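Local coordinates for erythrocyte membrane protein 1 (PDB 2XU0) that probably binds host-cell surface receptors, this piece being the N-terminal segment and first Duffy-binding-like domain of a rosetting PfEMP1 variant, at residues K397-M400 / E401-W405. The protein carries 10 engineered substitutions. Numbering follows the deposited sequence.
Sequences KYSM and EIQKW. With PRO (proline), chain B.
Y398 sends its ring off with CG opposite the backbone N (chi1 -176°), while I402, one turn on, holds CG1 beside its own N (chi1 -76°); these two choices bring the ring and the aliphatic branch together. CE2 of Y398 lies 3.5 Å from CG1 of I402, and CD1 of I402 reaches on to the phenol end. E401 folds back in a different way: chi1 of -65° keeps CG beside the backbone N, against the carbonyl O of K397, and the bend at chi2 then turns the carboxylate in between two lysines. K397 NZ stays 4.3 Å from E401 OE2, beyond a direct salt bridge, and a water joins them, accepting from the lysine and donating to the carboxylate. On the other side, K404 NZ forms a direct salt bridge with E401 OE1 at 3.0 Å, meeting the oxygen from above the carboxylate plane. The two positive charges would tend to keep the glutamate ionised. A second water links S399 OG to Q403 OE1, to which it donates. Beneath all this run the i to i+4 bonds of an alpha helix, such as I402 N to Y398 O at 3.0 Å. M400 turns its sulfur to the bound proline, SD 3.6 Å from the ligand O, a lining role in a pocket where N126 and G127 hold the proline by their backbone N-H groups. All nine residues belong to helix 371-407 of the C-terminal Duffy-binding-like subdomain: F312 and L313 of helix 311-338 pack on Y398, whose ring also stacks with F432 and whose OH bonds to Y426 O, while Y418 of helix 415-423 touches I402 and E401.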
ATOM      1  N   LYS A 397      -8.643  14.212  -0.579  1.00 25.71           N
ATOM      2  CA  LYS A 397      -9.392  13.161   0.099  1.00 25.97           C
ATOM      3  C   LYS A 397      -9.057  13.129   1.583  1.00 30.65           C
ATOM      4  O   LYS A 397      -9.947  12.862   2.380  1.00 32.73           O
ATOM      5  CB  LYS A 397      -9.141  11.773  -0.543  1.00 28.73           C
ATOM      6  CG  LYS A 397     -10.113  10.657  -0.037  1.00 31.74           C
ATOM      7  CD  LYS A 397     -11.537  10.988  -0.411  1.00 38.56           C
ATOM      8  CE  LYS A 397     -12.535   9.887  -0.214  1.00 58.44           C
ATOM      9  NZ  LYS A 397     -13.877  10.343  -0.662  1.00 61.99           N
ATOM     10  N   TYR A 398      -7.775  13.354   1.944  1.00 27.08           N
ATOM     11  CA  TYR A 398      -7.301  13.391   3.321  1.00 27.79           C
ATOM     12  C   TYR A 398      -8.038  14.491   4.085  1.00 34.28           C
ATOM     13  O   TYR A 398      -8.615  14.232   5.146  1.00 32.35           O
ATOM     14  CB  TYR A 398      -5.767  13.580   3.411  1.00 27.73           C
ATOM     15  CG  TYR A 398      -5.273  13.524   4.840  1.00 29.43           C
ATOM     16  CD1 TYR A 398      -5.062  12.304   5.474  1.00 31.29           C
ATOM     17  CD2 TYR A 398      -5.192  14.681   5.619  1.00 29.52           C
ATOM     18  CE1 TYR A 398      -4.697  12.239   6.821  1.00 33.41           C
ATOM     19  CE2 TYR A 398      -4.789  14.629   6.957  1.00 29.74           C
ATOM     20  CZ  TYR A 398      -4.561  13.403   7.560  1.00 37.11           C
ATOM     21  OH  TYR A 398      -4.196  13.320   8.885  1.00 34.57           O
ATOM     22  N   SER A 399      -8.030  15.713   3.532  1.00 32.16           N
ATOM     23  CA  SER A 399      -8.732  16.849   4.121  1.00 31.91           C
ATOM     24  C   SER A 399     -10.234  16.508   4.341  1.00 33.41           C
ATOM     25  O   SER A 399     -10.761  16.726   5.425  1.00 33.91           O
ATOM     26  CB  SER A 399      -8.567  18.063   3.211  1.00 36.05           C
ATOM     27  OG  SER A 399      -9.282  19.173   3.723  1.00 47.45           O
ATOM     28  N   MET A 400     -10.880  15.916   3.334  1.00 29.29           N
ATOM     29  CA  MET A 400     -12.273  15.493   3.358  1.00 30.53           C
ATOM     30  C   MET A 400     -12.551  14.455   4.456  1.00 38.80           C
ATOM     31  O   MET A 400     -13.557  14.588   5.132  1.00 38.33           O
ATOM     32  CB  MET A 400     -12.692  14.945   1.994  1.00 33.01           C
ATOM     33  CG  MET A 400     -12.811  16.034   0.931  1.00 37.14           C
ATOM     34  SD  MET A 400     -12.819  15.350  -0.734  1.00 40.41           S
ATOM     35  CE  MET A 400     -14.491  14.687  -0.805  1.00 37.09           C
ATOM     36  N   GLU A 401     -11.648  13.439   4.645  1.00 36.25           N
ATOM     37  CA  GLU A 401     -11.790  12.423   5.700  1.00 35.43           C
ATOM     38  C   GLU A 401     -11.683  13.067   7.081  1.00 39.91           C
ATOM     39  O   GLU A 401     -12.487  12.753   7.951  1.00 39.91           O
ATOM     40  CB  GLU A 401     -10.789  11.246   5.520  1.00 35.71           C
ATOM     41  CG  GLU A 401     -11.042  10.424   4.264  1.00 34.08           C
ATOM     42  CD  GLU A 401     -12.423   9.788   4.199  1.00 51.81           C
ATOM     43  OE1 GLU A 401     -12.596   8.685   4.758  1.00 48.09           O
ATOM     44  OE2 GLU A 401     -13.339  10.398   3.606  1.00 49.60           O
ATOM     45  N   ILE A 402     -10.720  13.986   7.263  1.00 37.97           N
ATOM     46  CA  ILE A 402     -10.522  14.752   8.491  1.00 40.54           C
ATOM     47  C   ILE A 402     -11.785  15.625   8.785  1.00 49.27           C
ATOM     48  O   ILE A 402     -12.259  15.640   9.925  1.00 50.17           O
ATOM     49  CB  ILE A 402      -9.210  15.594   8.396  1.00 44.26           C
ATOM     50  CG1 ILE A 402      -7.938  14.734   8.575  1.00 43.64           C
ATOM     51  CG2 ILE A 402      -9.211  16.806   9.358  1.00 47.28           C
ATOM     52  CD1 ILE A 402      -7.716  14.040   9.978  1.00 48.06           C
ATOM     53  N   GLN A 403     -12.322  16.324   7.749  1.00 46.97           N
ATOM     54  CA  GLN A 403     -13.523  17.192   7.840  1.00 47.76           C
ATOM     55  C   GLN A 403     -14.777  16.394   8.164  1.00 52.92           C
ATOM     56  O   GLN A 403     -15.632  16.868   8.923  1.00 52.45           O
ATOM     57  CB  GLN A 403     -13.753  18.018   6.551  1.00 48.85           C
ATOM     58  CG  GLN A 403     -12.736  19.145   6.306  1.00 61.87           C
ATOM     59  CD  GLN A 403     -12.515  20.037   7.505  1.00 82.81           C
ATOM     60  OE1 GLN A 403     -11.401  20.141   8.022  1.00 79.36           O
ATOM     61  NE2 GLN A 403     -13.576  20.666   8.001  1.00 73.46           N
ATOM     62  N   LYS A 404     -14.887  15.185   7.583  1.00 49.57           N
ATOM     63  CA  LYS A 404     -15.984  14.266   7.838  1.00 51.08           C
ATOM     64  C   LYS A 404     -15.975  13.937   9.348  1.00 60.91           C
ATOM     65  O   LYS A 404     -17.030  13.971   9.967  1.00 61.56           O
ATOM     66  CB  LYS A 404     -15.815  13.004   6.977  1.00 53.15           C
ATOM     67  CG  LYS A 404     -16.761  11.864   7.317  1.00 70.92           C
ATOM     68  CD  LYS A 404     -16.418  10.592   6.560  1.00 83.74           C
ATOM     69  CE  LYS A 404     -15.190   9.898   7.102  1.00 99.27           C
ATOM     70  NZ  LYS A 404     -15.034   8.565   6.487  1.00104.93           N
ATOM     71  N   TRP A 405     -14.780  13.718   9.946  1.00 60.66           N
ATOM     72  CA  TRP A 405     -14.638  13.421  11.370  1.00 62.63           C
ATOM     73  C   TRP A 405     -15.113  14.570  12.257  1.00 67.45           C
ATOM     74  O   TRP A 405     -15.826  14.326  13.234  1.00 67.15           O
ATOM     75  CB  TRP A 405     -13.191  13.015  11.730  1.00 62.50           C
ATOM     76  CG  TRP A 405     -12.983  12.919  13.211  1.00 64.40           C
ATOM     77  CD1 TRP A 405     -13.443  11.935  14.038  1.00 67.42           C
ATOM     78  CD2 TRP A 405     -12.421  13.929  14.059  1.00 64.65           C
ATOM     79  NE1 TRP A 405     -13.178  12.258  15.349  1.00 67.23           N
ATOM     80  CE2 TRP A 405     -12.566  13.484  15.392  1.00 68.90           C
ATOM     81  CE3 TRP A 405     -11.831  15.181  13.822  1.00 66.31           C
ATOM     82  CZ2 TRP A 405     -12.116  14.236  16.485  1.00 68.64           C
ATOM     83  CZ3 TRP A 405     -11.392  15.928  14.904  1.00 68.14           C
ATOM     84  CH2 TRP A 405     -11.536  15.456  16.218  1.00 68.87           C
TER
HETATM   85  N   PRO B1493     -14.447  18.720  -2.194  1.00 41.47           N
HETATM   86  CA  PRO B1493     -13.781  19.282  -3.384  1.00 39.80           C
HETATM   87  C   PRO B1493     -13.313  18.183  -4.340  1.00 34.08           C
HETATM   88  O   PRO B1493     -13.022  17.052  -3.856  1.00 34.51           O
HETATM   89  CB  PRO B1493     -12.587  20.068  -2.793  1.00 41.76           C
HETATM   90  CG  PRO B1493     -12.367  19.495  -1.409  1.00 46.32           C
HETATM   91  CD  PRO B1493     -13.725  19.042  -0.942  1.00 42.94           C
HETATM   92  OXT PRO B1493     -13.190  18.465  -5.558  1.00 46.24           O
HETATM   93  O   HOH W   1     -14.667  11.669   1.781  1.00 49.98           O
HETATM   94  O   HOH W   2      -9.085  19.422   6.941  1.00 55.62           O